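Local coordinates for protein class B carbapenemase GOB-18 (Elizabethkingia meningoseptica, PDB 5K0W) that binds two zinc ions and, as a metallo-beta-lactamase of subclass B3, probably hydrolyses beta-lactam antibiotics, including carbapenems, at residues Gly62-Asn67 with Ile160-Ile165; Asp109-Thr114 with Lys146-Asp151. All coordinates share one frame; numbering follows the deposited sequence.

Interaction 1 (Gly62-Asn67 with Ile160-Ile165)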
ATOM      1  N   GLY A  62     -20.242  -1.935   4.723  1.00 23.67           N
ATOM      2  CA  GLY A  62     -19.155  -2.892   4.559  1.00 22.76           C
ATOM      3  C   GLY A  62     -17.765  -2.331   4.798  1.00 27.35           C
ATOM      4  O   GLY A  62     -17.618  -1.177   5.191  1.00 27.32           O
ATOM      5  N   ASN A  63     -16.723  -3.147   4.548  1.00 23.59           N
ATOM      6  CA  ASN A  63     -15.327  -2.771   4.778  1.00 22.19           C
ATOM      7  C   ASN A  63     -14.449  -2.731   3.540  1.00 24.99           C
ATOM      8  O   ASN A  63     -14.707  -3.414   2.542  1.00 22.58           O
ATOM      9  CB  ASN A  63     -14.674  -3.699   5.800  1.00 19.59           C
ATOM     10  CG  ASN A  63     -15.384  -3.807   7.109  1.00 26.66           C
ATOM     11  OD1 ASN A  63     -16.051  -2.880   7.580  1.00 29.63           O
ATOM     12  ND2 ASN A  63     -15.232  -4.953   7.734  1.00 12.16           N
ATOM     13  N   ILE A  64     -13.367  -1.941   3.647  1.00 21.45           N
ATOM     14  CA  ILE A  64     -12.360  -1.788   2.609  1.00 20.19           C
ATOM     15  C   ILE A  64     -11.035  -2.196   3.228  1.00 23.23           C
ATOM     16  O   ILE A  64     -10.735  -1.821   4.365  1.00 21.21           O
ATOM     17  CB  ILE A  64     -12.313  -0.325   2.066  1.00 22.37           C
ATOM     18  CG1 ILE A  64     -13.692   0.118   1.515  1.00 22.50           C
ATOM     19  CG2 ILE A  64     -11.191  -0.151   1.021  1.00 20.80           C
ATOM     20  CD1 ILE A  64     -13.923   1.655   1.321  1.00 28.27           C
ATOM     21  N   LEU A  65     -10.255  -2.980   2.483  1.00 20.30           N
ATOM     22  CA  LEU A  65      -8.928  -3.357   2.924  1.00 19.59           C
ATOM     23  C   LEU A  65      -7.887  -2.891   1.894  1.00 19.50           C
ATOM     24  O   LEU A  65      -7.976  -3.257   0.715  1.00 14.73           O
ATOM     25  CB  LEU A  65      -8.827  -4.858   3.200  1.00 20.25           C
ATOM     26  CG  LEU A  65      -7.537  -5.308   3.883  1.00 25.61           C
ATOM     27  CD1 LEU A  65      -7.602  -5.071   5.376  1.00 25.71           C
ATOM     28  CD2 LEU A  65      -7.246  -6.767   3.582  1.00 27.42           C
ATOM     29  N   ILE A  66      -6.940  -2.033   2.341  1.00 16.84           N
ATOM     30  CA  ILE A  66      -5.832  -1.565   1.504  1.00 17.18           C
ATOM     31  C   ILE A  66      -4.583  -2.318   1.958  1.00 21.97           C
ATOM     32  O   ILE A  66      -4.238  -2.248   3.137  1.00 20.85           O
ATOM     33  CB  ILE A  66      -5.628  -0.025   1.519  1.00 19.67           C
ATOM     34  CG1 ILE A  66      -6.913   0.717   1.177  1.00 19.07           C
ATOM     35  CG2 ILE A  66      -4.497   0.393   0.586  1.00 20.52           C
ATOM     36  CD1 ILE A  66      -7.275   1.654   2.200  1.00 25.25           C
ATOM     37  N   ASN A  67      -3.931  -3.054   1.030  1.00 20.45           N
ATOM     38  CA  ASN A  67      -2.707  -3.870   1.231  1.00 21.82           C
ATOM     39  C   ASN A  67      -2.851  -5.128   2.100  1.00 26.68           C
ATOM     40  O   ASN A  67      -3.665  -5.126   3.029  1.00 26.21           O
ATOM     41  CB  ASN A  67      -1.469  -3.039   1.596  1.00 21.68           C
ATOM     42  CG  ASN A  67      -1.170  -1.942   0.606  1.00 35.43           C
ATOM     43  OD1 ASN A  67      -1.676  -1.903  -0.527  1.00 21.60           O
ATOM     44  ND2 ASN A  67      -0.355  -1.009   1.033  1.00 30.95           N
ATOM     45  N   ILE A 160     -13.536   5.868  -5.305  1.00 28.03           N
ATOM     46  CA  ILE A 160     -14.008   4.557  -4.819  1.00 28.61           C
ATOM     47  C   ILE A 160     -14.965   4.901  -3.675  1.00 32.53           C
ATOM     48  O   ILE A 160     -14.576   5.608  -2.728  1.00 32.54           O
ATOM     49  CB  ILE A 160     -12.868   3.597  -4.340  1.00 32.18           C
ATOM     50  CG1 ILE A 160     -11.741   3.423  -5.395  1.00 33.24           C
ATOM     51  CG2 ILE A 160     -13.425   2.238  -3.890  1.00 32.08           C
ATOM     52  CD1 ILE A 160     -10.444   4.156  -5.044  1.00 39.90           C
ATOM     53  N   LYS A 161     -16.218   4.451  -3.785  1.00 27.75           N
ATOM     54  CA  LYS A 161     -17.229   4.783  -2.780  1.00 26.86           C
ATOM     55  C   LYS A 161     -17.861   3.555  -2.131  1.00 28.38           C
ATOM     56  O   LYS A 161     -18.150   2.576  -2.812  1.00 27.86           O
ATOM     57  CB  LYS A 161     -18.293   5.722  -3.375  1.00 28.97           C
ATOM     58  CG  LYS A 161     -17.724   6.963  -4.073  1.00 38.86           C
ATOM     59  CD  LYS A 161     -18.805   7.888  -4.613  1.00 50.50           C
ATOM     60  CE  LYS A 161     -18.946   9.152  -3.796  1.00 62.84           C
ATOM     61  NZ  LYS A 161     -18.337  10.330  -4.469  1.00 67.63           N
ATOM     62  N   LEU A 162     -18.051   3.606  -0.809  1.00 24.33           N
ATOM     63  CA  LEU A 162     -18.662   2.556   0.016  1.00 24.35           C
ATOM     64  C   LEU A 162     -19.161   3.287   1.248  1.00 31.21           C
ATOM     65  O   LEU A 162     -18.359   3.875   1.977  1.00 33.16           O
ATOM     66  CB  LEU A 162     -17.629   1.453   0.377  1.00 23.99           C
ATOM     67  CG  LEU A 162     -18.162   0.169   1.021  1.00 28.38           C
ATOM     68  CD1 LEU A 162     -18.869  -0.703   0.012  1.00 27.86           C
ATOM     69  CD2 LEU A 162     -17.054  -0.609   1.680  1.00 31.04           C
ATOM     70  N   GLY A 163     -20.474   3.348   1.411  1.00 28.59           N
ATOM     71  CA  GLY A 163     -21.082   4.130   2.484  1.00 29.25           C
ATOM     72  C   GLY A 163     -20.826   5.609   2.256  1.00 34.38           C
ATOM     73  O   GLY A 163     -20.819   6.063   1.106  1.00 33.66           O
ATOM     74  N   ASN A 164     -20.549   6.357   3.334  1.00 32.53           N
ATOM     75  CA  ASN A 164     -20.254   7.798   3.276  1.00 32.98           C
ATOM     76  C   ASN A 164     -18.790   8.056   2.909  1.00 38.30           C
ATOM     77  O   ASN A 164     -18.450   9.166   2.479  1.00 39.90           O
ATOM     78  CB  ASN A 164     -20.594   8.492   4.594  1.00 34.28           C
ATOM     79  CG  ASN A 164     -21.946   8.155   5.165  1.00 53.32           C
ATOM     80  OD1 ASN A 164     -22.045   7.625   6.269  1.00 44.10           O
ATOM     81  ND2 ASN A 164     -23.013   8.482   4.446  1.00 46.88           N
ATOM     82  N   ILE A 165     -17.931   7.023   3.070  1.00 33.72           N
ATOM     83  CA  ILE A 165     -16.504   7.025   2.750  1.00 32.82           C
ATOM     84  C   ILE A 165     -16.296   7.116   1.235  1.00 32.94           C
ATOM     85  O   ILE A 165     -16.944   6.388   0.478  1.00 32.02           O
ATOM     86  CB  ILE A 165     -15.838   5.759   3.374  1.00 36.49           C
ATOM     87  CG1 ILE A 165     -15.469   5.970   4.864  1.00 37.55           C
ATOM     88  CG2 ILE A 165     -14.655   5.212   2.555  1.00 37.05           C
ATOM     89  CD1 ILE A 165     -14.178   6.857   5.180  1.00 49.25           C
TER
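The flat groups here are peptide planes rather than rings. Leu162 CD2 lies over one face of the peptide joining Gly62 to Asn63, 3.6 Å from Gly62 O, an oxygen that also has a hydrogen bond with Thr59 OG1. The next carbonyl is brushed by the same methyl, with Asn63 O 3.8 Å from Leu162 CD2. The side-chain amide of Asn63 sits on the far side of its strand, its CB directed away from the hairpin and its side chain packed on Val58. Gly62 brings no side chain to the interface, and its phi of 132° is a conformation that glycine adopts far more readily than other residues.

Beyond this, Ile64 and Leu162 carry most of the contact, with Ile165 adding to it. Ile64 has CG1 anti to its carbonyl carbon (chi1 -57°), and an extended chi2 of 163° sends CD1 outward. Leu162, with CG anti to the backbone N, slides past it in the opposite direction, so that Ile64 CG1 meets Leu162 CD2 at 3.4 Å. The tip, Ile64 CD1, rests 3.8 Å from Leu162 CB. Ile64 CD1 also meets Ile165 CG2 at 3.8 Å, the two isoleucines crossing obliquely.

Strand 62-66 belongs to the seven-stranded sheet and strand 159-162 is at the edge of the five-stranded one, so this is face-to-face packing in the αββα sandwich of metallo-beta-lactamases. A type II' turn from Leu162 to Ile165 presents both residues on the same side; Gly163 takes its positive-phi position. Phe182, against Ile160, and Phe184, against Ile165, continue the apolar layer.

With the strand peptides paired inside their own sheets, as Ile64 is with Ile57, the join between these two segments is apolar packing, and it depends on the shape of beta-branched and leucine side chains rather than on directional bonds.

Interaction 2 (Asp109-Thr114 with Lys146-Asp151)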
ATOM      1  N   ASP A 109      -6.093 -15.004  -1.512  1.00 24.33           N
ATOM      2  CA  ASP A 109      -6.626 -15.654  -0.315  1.00 23.58           C
ATOM      3  C   ASP A 109      -7.841 -14.865   0.181  1.00 26.11           C
ATOM      4  O   ASP A 109      -8.879 -15.466   0.455  1.00 25.20           O
ATOM      5  CB  ASP A 109      -5.531 -15.747   0.769  1.00 26.20           C
ATOM      6  CG  ASP A 109      -4.308 -16.601   0.414  1.00 41.45           C
ATOM      7  OD1 ASP A 109      -4.422 -17.463  -0.492  1.00 44.38           O
ATOM      8  OD2 ASP A 109      -3.255 -16.451   1.087  1.00 42.20           O
ATOM      9  N   PHE A 110      -7.737 -13.514   0.203  1.00 22.51           N
ATOM     10  CA  PHE A 110      -8.829 -12.623   0.587  1.00 22.74           C
ATOM     11  C   PHE A 110      -9.964 -12.630  -0.435  1.00 30.92           C
ATOM     12  O   PHE A 110     -11.126 -12.789  -0.042  1.00 31.25           O
ATOM     13  CB  PHE A 110      -8.339 -11.192   0.841  1.00 23.55           C
ATOM     14  CG  PHE A 110      -7.940 -10.967   2.274  1.00 24.49           C
ATOM     15  CD1 PHE A 110      -8.900 -10.899   3.280  1.00 27.69           C
ATOM     16  CD2 PHE A 110      -6.602 -10.848   2.628  1.00 26.59           C
ATOM     17  CE1 PHE A 110      -8.526 -10.735   4.624  1.00 28.19           C
ATOM     18  CE2 PHE A 110      -6.229 -10.670   3.971  1.00 29.96           C
ATOM     19  CZ  PHE A 110      -7.195 -10.618   4.961  1.00 27.42           C
ATOM     20  N   LYS A 111      -9.634 -12.486  -1.742  1.00 28.57           N
ATOM     21  CA  LYS A 111     -10.634 -12.476  -2.817  1.00 28.76           C
ATOM     22  C   LYS A 111     -11.524 -13.720  -2.841  1.00 32.77           C
ATOM     23  O   LYS A 111     -12.736 -13.573  -2.997  1.00 32.60           O
ATOM     24  CB  LYS A 111     -10.001 -12.214  -4.187  1.00 30.67           C
ATOM     25  CG  LYS A 111     -10.927 -11.432  -5.109  1.00 38.34           C
ATOM     26  CD  LYS A 111     -10.453 -11.485  -6.541  1.00 43.43           C
ATOM     27  CE  LYS A 111     -11.577 -11.267  -7.517  1.00 46.12           C
ATOM     28  NZ  LYS A 111     -11.161 -11.575  -8.912  1.00 47.24           N
ATOM     29  N   THR A 112     -10.934 -14.924  -2.646  1.00 29.31           N
ATOM     30  CA  THR A 112     -11.680 -16.189  -2.645  1.00 29.96           C
ATOM     31  C   THR A 112     -12.520 -16.383  -1.376  1.00 35.93           C
ATOM     32  O   THR A 112     -13.693 -16.746  -1.470  1.00 36.70           O
ATOM     33  CB  THR A 112     -10.803 -17.436  -3.000  1.00 39.06           C
ATOM     34  OG1 THR A 112      -9.880 -17.741  -1.961  1.00 35.61           O
ATOM     35  CG2 THR A 112     -10.064 -17.297  -4.316  1.00 40.85           C
ATOM     36  N   GLU A 113     -11.933 -16.135  -0.201  1.00 32.60           N
ATOM     37  CA  GLU A 113     -12.603 -16.329   1.085  1.00 32.94           C
ATOM     38  C   GLU A 113     -13.695 -15.326   1.431  1.00 39.22           C
ATOM     39  O   GLU A 113     -14.542 -15.637   2.276  1.00 39.64           O
ATOM     40  CB  GLU A 113     -11.581 -16.431   2.228  1.00 34.25           C
ATOM     41  CG  GLU A 113     -11.220 -17.864   2.564  1.00 47.17           C
ATOM     42  CD  GLU A 113     -10.283 -18.057   3.739  1.00 70.01           C
ATOM     43  OE1 GLU A 113     -10.522 -17.449   4.809  1.00 53.44           O
ATOM     44  OE2 GLU A 113      -9.327 -18.856   3.599  1.00 69.63           O
ATOM     45  N   THR A 114     -13.682 -14.136   0.801  1.00 36.15           N
ATOM     46  CA  THR A 114     -14.652 -13.071   1.096  1.00 35.99           C
ATOM     47  C   THR A 114     -15.560 -12.672  -0.070  1.00 40.63           C
ATOM     48  O   THR A 114     -16.558 -11.992   0.169  1.00 41.41           O
ATOM     49  CB  THR A 114     -13.940 -11.804   1.625  1.00 38.49           C
ATOM     50  OG1 THR A 114     -13.200 -11.178   0.574  1.00 34.19           O
ATOM     51  CG2 THR A 114     -13.037 -12.080   2.801  1.00 36.96           C
ATOM     52  N   LYS A 146       0.378 -15.352  -5.520  1.00 23.17           N
ATOM     53  CA  LYS A 146      -0.760 -15.961  -6.225  1.00 23.25           C
ATOM     54  C   LYS A 146      -1.376 -14.930  -7.146  1.00 25.05           C
ATOM     55  O   LYS A 146      -1.871 -13.913  -6.657  1.00 24.94           O
ATOM     56  CB  LYS A 146      -1.842 -16.437  -5.240  1.00 26.36           C
ATOM     57  CG  LYS A 146      -1.619 -17.779  -4.565  1.00 41.84           C
ATOM     58  CD  LYS A 146      -2.647 -17.913  -3.424  1.00 49.36           C
ATOM     59  CE  LYS A 146      -2.818 -19.309  -2.892  1.00 60.72           C
ATOM     60  NZ  LYS A 146      -4.183 -19.505  -2.336  1.00 73.34           N
ATOM     61  N   PRO A 147      -1.345 -15.143  -8.479  1.00 20.79           N
ATOM     62  CA  PRO A 147      -1.947 -14.158  -9.391  1.00 20.24           C
ATOM     63  C   PRO A 147      -3.419 -13.869  -9.087  1.00 22.56           C
ATOM     64  O   PRO A 147      -4.135 -14.749  -8.619  1.00 19.77           O
ATOM     65  CB  PRO A 147      -1.749 -14.793 -10.772  1.00 21.48           C
ATOM     66  CG  PRO A 147      -1.529 -16.224 -10.510  1.00 24.43           C
ATOM     67  CD  PRO A 147      -0.781 -16.274  -9.235  1.00 20.91           C
ATOM     68  N   VAL A 148      -3.840 -12.612  -9.303  1.00 21.85           N
ATOM     69  CA  VAL A 148      -5.211 -12.133  -9.064  1.00 22.13           C
ATOM     70  C   VAL A 148      -5.718 -11.311 -10.273  1.00 23.86           C
ATOM     71  O   VAL A 148      -4.921 -10.640 -10.937  1.00 21.32           O
ATOM     72  CB  VAL A 148      -5.363 -11.421  -7.672  1.00 25.70           C
ATOM     73  CG1 VAL A 148      -4.514 -10.166  -7.578  1.00 25.97           C
ATOM     74  CG2 VAL A 148      -6.816 -11.105  -7.340  1.00 25.22           C
ATOM     75  N   THR A 149      -7.036 -11.419 -10.566  1.00 20.78           N
ATOM     76  CA  THR A 149      -7.698 -10.716 -11.670  1.00 20.38           C
ATOM     77  C   THR A 149      -8.574  -9.554 -11.169  1.00 24.94           C
ATOM     78  O   THR A 149      -9.584  -9.797 -10.500  1.00 25.80           O
ATOM     79  CB  THR A 149      -8.373 -11.718 -12.588  1.00 26.93           C
ATOM     80  OG1 THR A 149      -7.343 -12.528 -13.169  1.00 29.14           O
ATOM     81  CG2 THR A 149      -9.186 -11.065 -13.693  1.00 26.08           C
ATOM     82  N   PRO A 150      -8.204  -8.282 -11.449  1.00 21.13           N
ATOM     83  CA  PRO A 150      -9.021  -7.164 -10.947  1.00 20.97           C
ATOM     84  C   PRO A 150     -10.401  -7.091 -11.592  1.00 25.34           C
ATOM     85  O   PRO A 150     -10.557  -7.375 -12.780  1.00 25.35           O
ATOM     86  CB  PRO A 150      -8.174  -5.923 -11.252  1.00 22.40           C
ATOM     87  CG  PRO A 150      -7.296  -6.322 -12.366  1.00 26.62           C
ATOM     88  CD  PRO A 150      -7.018  -7.792 -12.181  1.00 22.58           C
ATOM     89  N   ASP A 151     -11.399  -6.749 -10.775  1.00 21.10           N
ATOM     90  CA  ASP A 151     -12.797  -6.585 -11.164  1.00 19.86           C
ATOM     91  C   ASP A 151     -12.995  -5.216 -11.817  1.00 21.35           C
ATOM     92  O   ASP A 151     -13.949  -5.028 -12.574  1.00 20.87           O
ATOM     93  CB  ASP A 151     -13.718  -6.733  -9.939  1.00 21.48           C
ATOM     94  CG  ASP A 151     -13.572  -8.070  -9.251  1.00 40.00           C
ATOM     95  OD1 ASP A 151     -12.656  -8.208  -8.412  1.00 40.95           O
ATOM     96  OD2 ASP A 151     -14.350  -8.992  -9.576  1.00 50.79           O
TER
HETATM   97  O   HOH W   1      -8.802 -13.704  -9.334  1.00  8.12           O
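Lys111 leaves helix 107-114 with chi1 at -147° and is extended from there on, which carries its ammonium across to the loop 146-151. Lys146 reaches the other way: CG is anti to its carbonyl carbon (chi1 -81°), and the extended chain beyond delivers NZ to Asp109, whose side chain crosses that of Lys146 at about a right angle. Lys146 NZ donates to Asp109 OD1 over 2.8 Å, nearly along the C-O axis, in a salt bridge at the protein surface. Lys111 NZ gives a hydrogen bond to Thr149 O at 2.9 Å, in the carbonyl plane with a C=O...N angle of 151°. It also donates to a water, 3.2 Å from Lys111 NZ, which in turn accepts from Thr149 N.

Helix 107-114 connects the neighbouring parallel strands 91-95 and 117-121 in a beta-alpha-beta crossover, and the loop leads into strand 152-154 at the sheet's edge. Lysine suits position 111 because its long aliphatic stem can line an apolar patch while its tip stays polar: Lys111 CD lies 3.7 Å from Val148 CG2, and Val148 is itself buried against Phe118 and Leu128. Asp151 faces Lys111 tip to tip, but their salt bridge is long, at 3.7 Å from Asp151 OD1 to Lys111 NZ; that oxygen accepts a hydrogen bond from Phe118 N, and the nearby ammonium would probably favour its ionised form.

Overall arrangement
Along the chain the segments come in the order 62-67, 109-114, 146-151, 160-165, so interaction 2 falls wholly within the span that interaction 1 brings together. Their centres are about 17 Å apart, yet they touch: Leu65 CD2 packs 4.1 Å from Phe110 CE2. Strand 62-66 thus joins them, with Ile64 facing the five-stranded sheet and Leu65 the helical layer on the other side of the seven-stranded sheet. Interaction 1 spans the two sheets, whereas interaction 2 ties helix 107-114 to the loop entering edge strand 152-154. The zinc ligands Gln98, His100, Asp102 and His103 come just before that helix, in the same crossover; interaction 1 lies away from the metal site.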